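Uncharacterized protein (Bacillus subtilis, PDB 5DQV) acts as a metal-dependent nucleotide pyrophosphohydrolase of the HD-domain superfamily. Local coordinates at residues 35-47 and 125-138. Numbering follows the deposited sequence.
Sequences HISRVADLAVYIG and VVQDADRLDAIGAV. With NI (nickel (II) ion), chain C.
Ala129 sets its methyl group against the backbone and side chains of helix 35-47, touching Ala43 CB with its own CB at 3.7 Å and also meeting Val39 CG1 and the CB of Leu42. The axes of the two helical segments approach to 8.3 Å, their directions 130° apart, consistent with the small residues between them. Ile46 divides its branches: CG2 slides past Val125 CG1, whereas CD1 reaches along the helix to meet Leu132 CD1 tip to tip at 3.7 Å. Val57 of helix 54-63 packs on both Ala43 and Val125.

At the other end the interface turns polar. With CG anti to the backbone N (chi1 166°), the end of the His35 side chain comes nearer the second segment, where both ring nitrogens are used. Its NE2 binds nickel at 2.2 Å, as does Asp130 OD1; His64 and Asp65 complete the residues of the metal site. At the other ring nitrogen, His35 ND1 donates to Asp133 OD2 over 2.6 Å, nearly in the ring plane but reaching the oxygen from above the carboxylate plane. Arg38, its chain bent at the third torsion, grips the same carboxylate side-on: NE reaches OD1 of Asp133 at 2.7 Å along an almost straight bond (173°), and NH2 reaches OD2 at 2.9 Å, both through syn lone pairs. A further salt bridge from Arg142 also falls on OD2, while Arg38 NH1 bonds Tyr155 of the second subunit.

The nickel ion thus joins His35 and Asp130, the first and last residues of the HD-type metal site, across the two helices, and Asp133 backs the histidine from the second shell. The ND1 bond is consistent with a ring whose rotation is fixed and whose NE2 lone pair faces the metal; the arginines probably stabilise the buried carboxylate as an anion.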
loop_
_atom_site.group_PDB
_atom_site.type_symbol
_atom_site.label_atom_id
_atom_site.label_comp_id
_atom_site.label_asym_id
_atom_site.label_seq_id
_atom_site.Cartn_x
_atom_site.Cartn_y
_atom_site.Cartn_z
ATOM N N HIS A 35 -5.825 13.374 -3.173
ATOM C CA HIS A 35 -4.500 13.730 -3.671
ATOM C C HIS A 35 -4.469 15.224 -3.972
ATOM O O HIS A 35 -3.584 15.949 -3.516
ATOM C CB HIS A 35 -4.145 12.887 -4.929
ATOM C CG HIS A 35 -2.965 13.419 -5.678
ATOM N ND1 HIS A 35 -1.693 13.405 -5.159
ATOM C CD2 HIS A 35 -2.874 14.054 -6.869
ATOM C CE1 HIS A 35 -0.861 13.955 -6.026
ATOM N NE2 HIS A 35 -1.557 14.361 -7.070
ATOM N N ILE A 36 -5.449 15.701 -4.749
ATOM C CA ILE A 36 -5.475 17.098 -5.133
ATOM C C ILE A 36 -5.545 18.009 -3.906
ATOM O O ILE A 36 -4.799 18.944 -3.800
ATOM C CB ILE A 36 -6.626 17.366 -6.118
ATOM C CG1 ILE A 36 -6.237 16.770 -7.478
ATOM C CG2 ILE A 36 -6.893 18.861 -6.176
ATOM C CD1 ILE A 36 -7.443 16.636 -8.378
ATOM N N SER A 37 -6.376 17.669 -2.923
ATOM C CA SER A 37 -6.487 18.497 -1.718
ATOM C C SER A 37 -5.166 18.585 -0.967
ATOM O O SER A 37 -4.741 19.677 -0.510
ATOM C CB SER A 37 -7.620 17.980 -0.816
ATOM O OG SER A 37 -7.566 18.598 0.484
ATOM N N ARG A 38 -4.474 17.449 -0.855
ATOM C CA ARG A 38 -3.186 17.426 -0.168
ATOM C C ARG A 38 -2.168 18.268 -0.933
ATOM O O ARG A 38 -1.368 19.023 -0.342
ATOM C CB ARG A 38 -2.650 15.976 0.014
ATOM C CG ARG A 38 -3.447 15.100 0.950
ATOM C CD ARG A 38 -2.768 13.766 1.254
ATOM N NE ARG A 38 -2.448 13.024 0.036
ATOM C CZ ARG A 38 -3.190 12.110 -0.551
ATOM N NH1 ARG A 38 -4.394 11.818 -0.123
ATOM N NH2 ARG A 38 -2.756 11.545 -1.654
ATOM N N VAL A 39 -2.141 18.100 -2.250
ATOM C CA VAL A 39 -1.199 18.849 -3.073
ATOM C C VAL A 39 -1.439 20.350 -3.019
ATOM O O VAL A 39 -0.482 21.097 -2.874
ATOM C CB VAL A 39 -1.134 18.328 -4.492
ATOM C CG1 VAL A 39 -0.310 19.291 -5.387
ATOM C CG2 VAL A 39 -0.644 16.944 -4.484
ATOM N N ALA A 40 -2.719 20.790 -3.036
ATOM C CA ALA A 40 -3.030 22.181 -2.894
ATOM C C ALA A 40 -2.576 22.759 -1.538
ATOM O O ALA A 40 -1.918 23.815 -1.519
ATOM C CB ALA A 40 -4.507 22.448 -3.126
ATOM N N ASP A 41 -2.783 22.034 -0.444
ATOM C CA ASP A 41 -2.323 22.520 0.873
ATOM C C ASP A 41 -0.793 22.620 0.929
ATOM O O ASP A 41 -0.209 23.594 1.402
ATOM C CB ASP A 41 -2.789 21.587 2.025
ATOM C CG ASP A 41 -4.240 21.663 2.264
ATOM O OD1 ASP A 41 -4.901 22.544 1.672
ATOM O OD2 ASP A 41 -4.734 20.811 3.021
ATOM N N LEU A 42 -0.133 21.602 0.417
ATOM C CA LEU A 42 1.340 21.585 0.388
ATOM C C LEU A 42 1.872 22.710 -0.502
ATOM O O LEU A 42 2.808 23.403 -0.152
ATOM C CB LEU A 42 1.814 20.224 -0.150
ATOM C CG LEU A 42 2.839 19.304 0.492
ATOM C CD1 LEU A 42 3.142 19.559 2.000
ATOM C CD2 LEU A 42 2.338 17.855 0.208
ATOM N N ALA A 43 1.272 22.862 -1.676
ATOM C CA ALA A 43 1.693 23.896 -2.589
ATOM C C ALA A 43 1.551 25.320 -2.007
ATOM O O ALA A 43 2.435 26.173 -2.196
ATOM C CB ALA A 43 0.979 23.745 -3.940
ATOM N N VAL A 44 0.463 25.588 -1.299
ATOM C CA VAL A 44 0.231 26.924 -0.738
ATOM C C VAL A 44 1.253 27.174 0.362
ATOM O O VAL A 44 1.832 28.298 0.469
ATOM C CB VAL A 44 -1.280 27.111 -0.256
ATOM C CG1 VAL A 44 -1.430 28.313 0.708
ATOM C CG2 VAL A 44 -2.223 27.224 -1.518
ATOM N N TYR A 45 1.542 26.136 1.149
ATOM C CA TYR A 45 2.552 26.253 2.212
ATOM C C TYR A 45 3.962 26.614 1.656
ATOM O O TYR A 45 4.601 27.591 2.055
ATOM C CB TYR A 45 2.616 24.970 3.054
ATOM C CG TYR A 45 3.790 24.995 3.999
ATOM C CD1 TYR A 45 3.671 25.623 5.247
ATOM C CD2 TYR A 45 5.007 24.422 3.671
ATOM C CE1 TYR A 45 4.728 25.682 6.128
ATOM C CE2 TYR A 45 6.080 24.467 4.561
ATOM C CZ TYR A 45 5.925 25.109 5.785
ATOM O OH TYR A 45 6.952 25.186 6.694
ATOM N N ILE A 46 4.394 25.858 0.675
ATOM C CA ILE A 46 5.676 26.109 -0.028
ATOM C C ILE A 46 5.708 27.485 -0.732
ATOM O O ILE A 46 6.670 28.229 -0.636
ATOM C CB ILE A 46 5.914 25.020 -1.043
ATOM C CG1 ILE A 46 6.170 23.684 -0.326
ATOM C CG2 ILE A 46 7.131 25.344 -1.946
ATOM C CD1 ILE A 46 6.071 22.487 -1.247
ATOM N N GLY A 47 4.623 27.795 -1.425
ATOM C CA GLY A 47 4.429 29.031 -2.110
ATOM C C GLY A 47 4.573 30.238 -1.224
ATOM O O GLY A 47 5.228 31.234 -1.595
ATOM N N VAL A 125 6.713 25.240 -7.773
ATOM C CA VAL A 125 6.107 24.999 -6.481
ATOM C C VAL A 125 5.066 23.843 -6.554
ATOM O O VAL A 125 5.070 22.965 -5.730
ATOM C CB VAL A 125 5.493 26.302 -5.894
ATOM C CG1 VAL A 125 4.601 26.029 -4.679
ATOM C CG2 VAL A 125 6.613 27.325 -5.527
ATOM N N VAL A 126 4.179 23.898 -7.534
ATOM C CA VAL A 126 3.162 22.850 -7.725
ATOM C C VAL A 126 3.803 21.495 -7.972
ATOM O O VAL A 126 3.356 20.458 -7.421
ATOM C CB VAL A 126 2.186 23.225 -8.845
ATOM C CG1 VAL A 126 1.190 22.089 -9.110
ATOM C CG2 VAL A 126 1.424 24.582 -8.504
ATOM N N GLN A 127 4.841 21.489 -8.805
ATOM C CA GLN A 127 5.526 20.255 -9.157
ATOM C C GLN A 127 6.103 19.623 -7.904
ATOM O O GLN A 127 5.938 18.433 -7.664
ATOM C CB GLN A 127 6.605 20.537 -10.225
ATOM C CG GLN A 127 7.400 19.315 -10.640
ATOM C CD GLN A 127 8.369 19.593 -11.765
ATOM O OE1 GLN A 127 9.345 20.333 -11.608
ATOM N NE2 GLN A 127 8.083 19.034 -12.922
ATOM N N ASP A 128 6.755 20.445 -7.085
ATOM C CA ASP A 128 7.349 20.007 -5.823
ATOM C C ASP A 128 6.315 19.393 -4.871
ATOM O O ASP A 128 6.534 18.346 -4.287
ATOM C CB ASP A 128 8.034 21.204 -5.132
ATOM C CG ASP A 128 9.413 21.570 -5.740
ATOM O OD1 ASP A 128 9.896 20.901 -6.690
ATOM O OD2 ASP A 128 10.023 22.551 -5.219
ATOM N N ALA A 129 5.160 20.050 -4.756
ATOM C CA ALA A 129 4.087 19.585 -3.890
ATOM C C ALA A 129 3.556 18.216 -4.394
ATOM O O ALA A 129 3.300 17.295 -3.618
ATOM C CB ALA A 129 2.954 20.656 -3.846
ATOM N N ASP A 130 3.454 18.092 -5.706
ATOM C CA ASP A 130 2.930 16.889 -6.322
ATOM C C ASP A 130 3.902 15.741 -6.034
ATOM O O ASP A 130 3.491 14.582 -5.726
ATOM C CB ASP A 130 2.775 17.160 -7.831
ATOM C CG ASP A 130 1.922 16.179 -8.528
ATOM O OD1 ASP A 130 1.016 15.640 -7.946
ATOM O OD2 ASP A 130 2.153 15.938 -9.708
ATOM N N ARG A 131 5.202 16.031 -6.158
ATOM C CA ARG A 131 6.214 15.009 -5.873
ATOM C C ARG A 131 6.360 14.671 -4.394
ATOM O O ARG A 131 6.555 13.523 -4.029
ATOM C CB ARG A 131 7.576 15.371 -6.532
ATOM C CG ARG A 131 7.448 15.307 -8.011
ATOM C CD ARG A 131 8.719 15.566 -8.685
ATOM N NE ARG A 131 8.514 15.610 -10.115
ATOM C CZ ARG A 131 9.459 15.441 -11.025
ATOM N NH1 ARG A 131 10.698 15.150 -10.656
ATOM N NH2 ARG A 131 9.150 15.532 -12.314
ATOM N N LEU A 132 6.225 15.653 -3.537
ATOM C CA LEU A 132 6.230 15.402 -2.100
ATOM C C LEU A 132 5.130 14.393 -1.723
ATOM O O LEU A 132 5.336 13.510 -0.854
ATOM C CB LEU A 132 6.076 16.709 -1.335
ATOM C CG LEU A 132 7.293 17.636 -1.252
ATOM C CD1 LEU A 132 6.983 18.971 -0.613
ATOM C CD2 LEU A 132 8.456 16.933 -0.480
ATOM N N ASP A 133 3.971 14.471 -2.405
ATOM C CA ASP A 133 2.849 13.594 -2.070
ATOM C C ASP A 133 3.135 12.136 -2.518
ATOM O O ASP A 133 2.416 11.233 -2.157
ATOM C CB ASP A 133 1.539 14.118 -2.710
ATOM C CG ASP A 133 0.300 13.451 -2.168
ATOM O OD1 ASP A 133 0.038 13.601 -0.969
ATOM O OD2 ASP A 133 -0.467 12.817 -2.953
ATOM N N ALA A 134 4.208 11.918 -3.289
ATOM C CA ALA A 134 4.554 10.613 -3.828
ATOM C C ALA A 134 5.663 9.937 -2.978
ATOM O O ALA A 134 6.097 8.836 -3.306
ATOM C CB ALA A 134 5.020 10.737 -5.314
ATOM N N ILE A 135 6.120 10.616 -1.933
ATOM C CA ILE A 135 7.150 10.088 -1.045
ATOM C C ILE A 135 6.674 10.179 0.418
ATOM O O ILE A 135 5.590 10.700 0.692
ATOM C CB ILE A 135 8.541 10.762 -1.242
ATOM C CG1 ILE A 135 8.529 12.264 -0.964
ATOM C CG2 ILE A 135 9.093 10.501 -2.671
ATOM C CD1 ILE A 135 9.924 12.924 -1.048
ATOM N N GLY A 136 7.451 9.614 1.324
ATOM C CA GLY A 136 7.160 9.672 2.757
ATOM C C GLY A 136 6.101 8.641 3.048
ATOM O O GLY A 136 5.859 7.787 2.242
ATOM N N ALA A 137 5.485 8.714 4.221
ATOM C CA ALA A 137 4.432 7.768 4.599
ATOM C C ALA A 137 3.293 7.783 3.600
ATOM O O ALA A 137 2.761 6.721 3.228
ATOM C CB ALA A 137 3.900 8.063 6.033
ATOM N N VAL A 138 2.936 8.977 3.140
ATOM C CA VAL A 138 1.865 9.059 2.159
ATOM C C VAL A 138 2.282 8.442 0.815
ATOM O O VAL A 138 1.500 7.690 0.191
ATOM C CB VAL A 138 1.267 10.520 2.018
ATOM C CG1 VAL A 138 2.320 11.481 1.727
ATOM C CG2 VAL A 138 0.263 10.571 0.899
HETATM NI NI NI C . -0.812 15.018 -8.995
#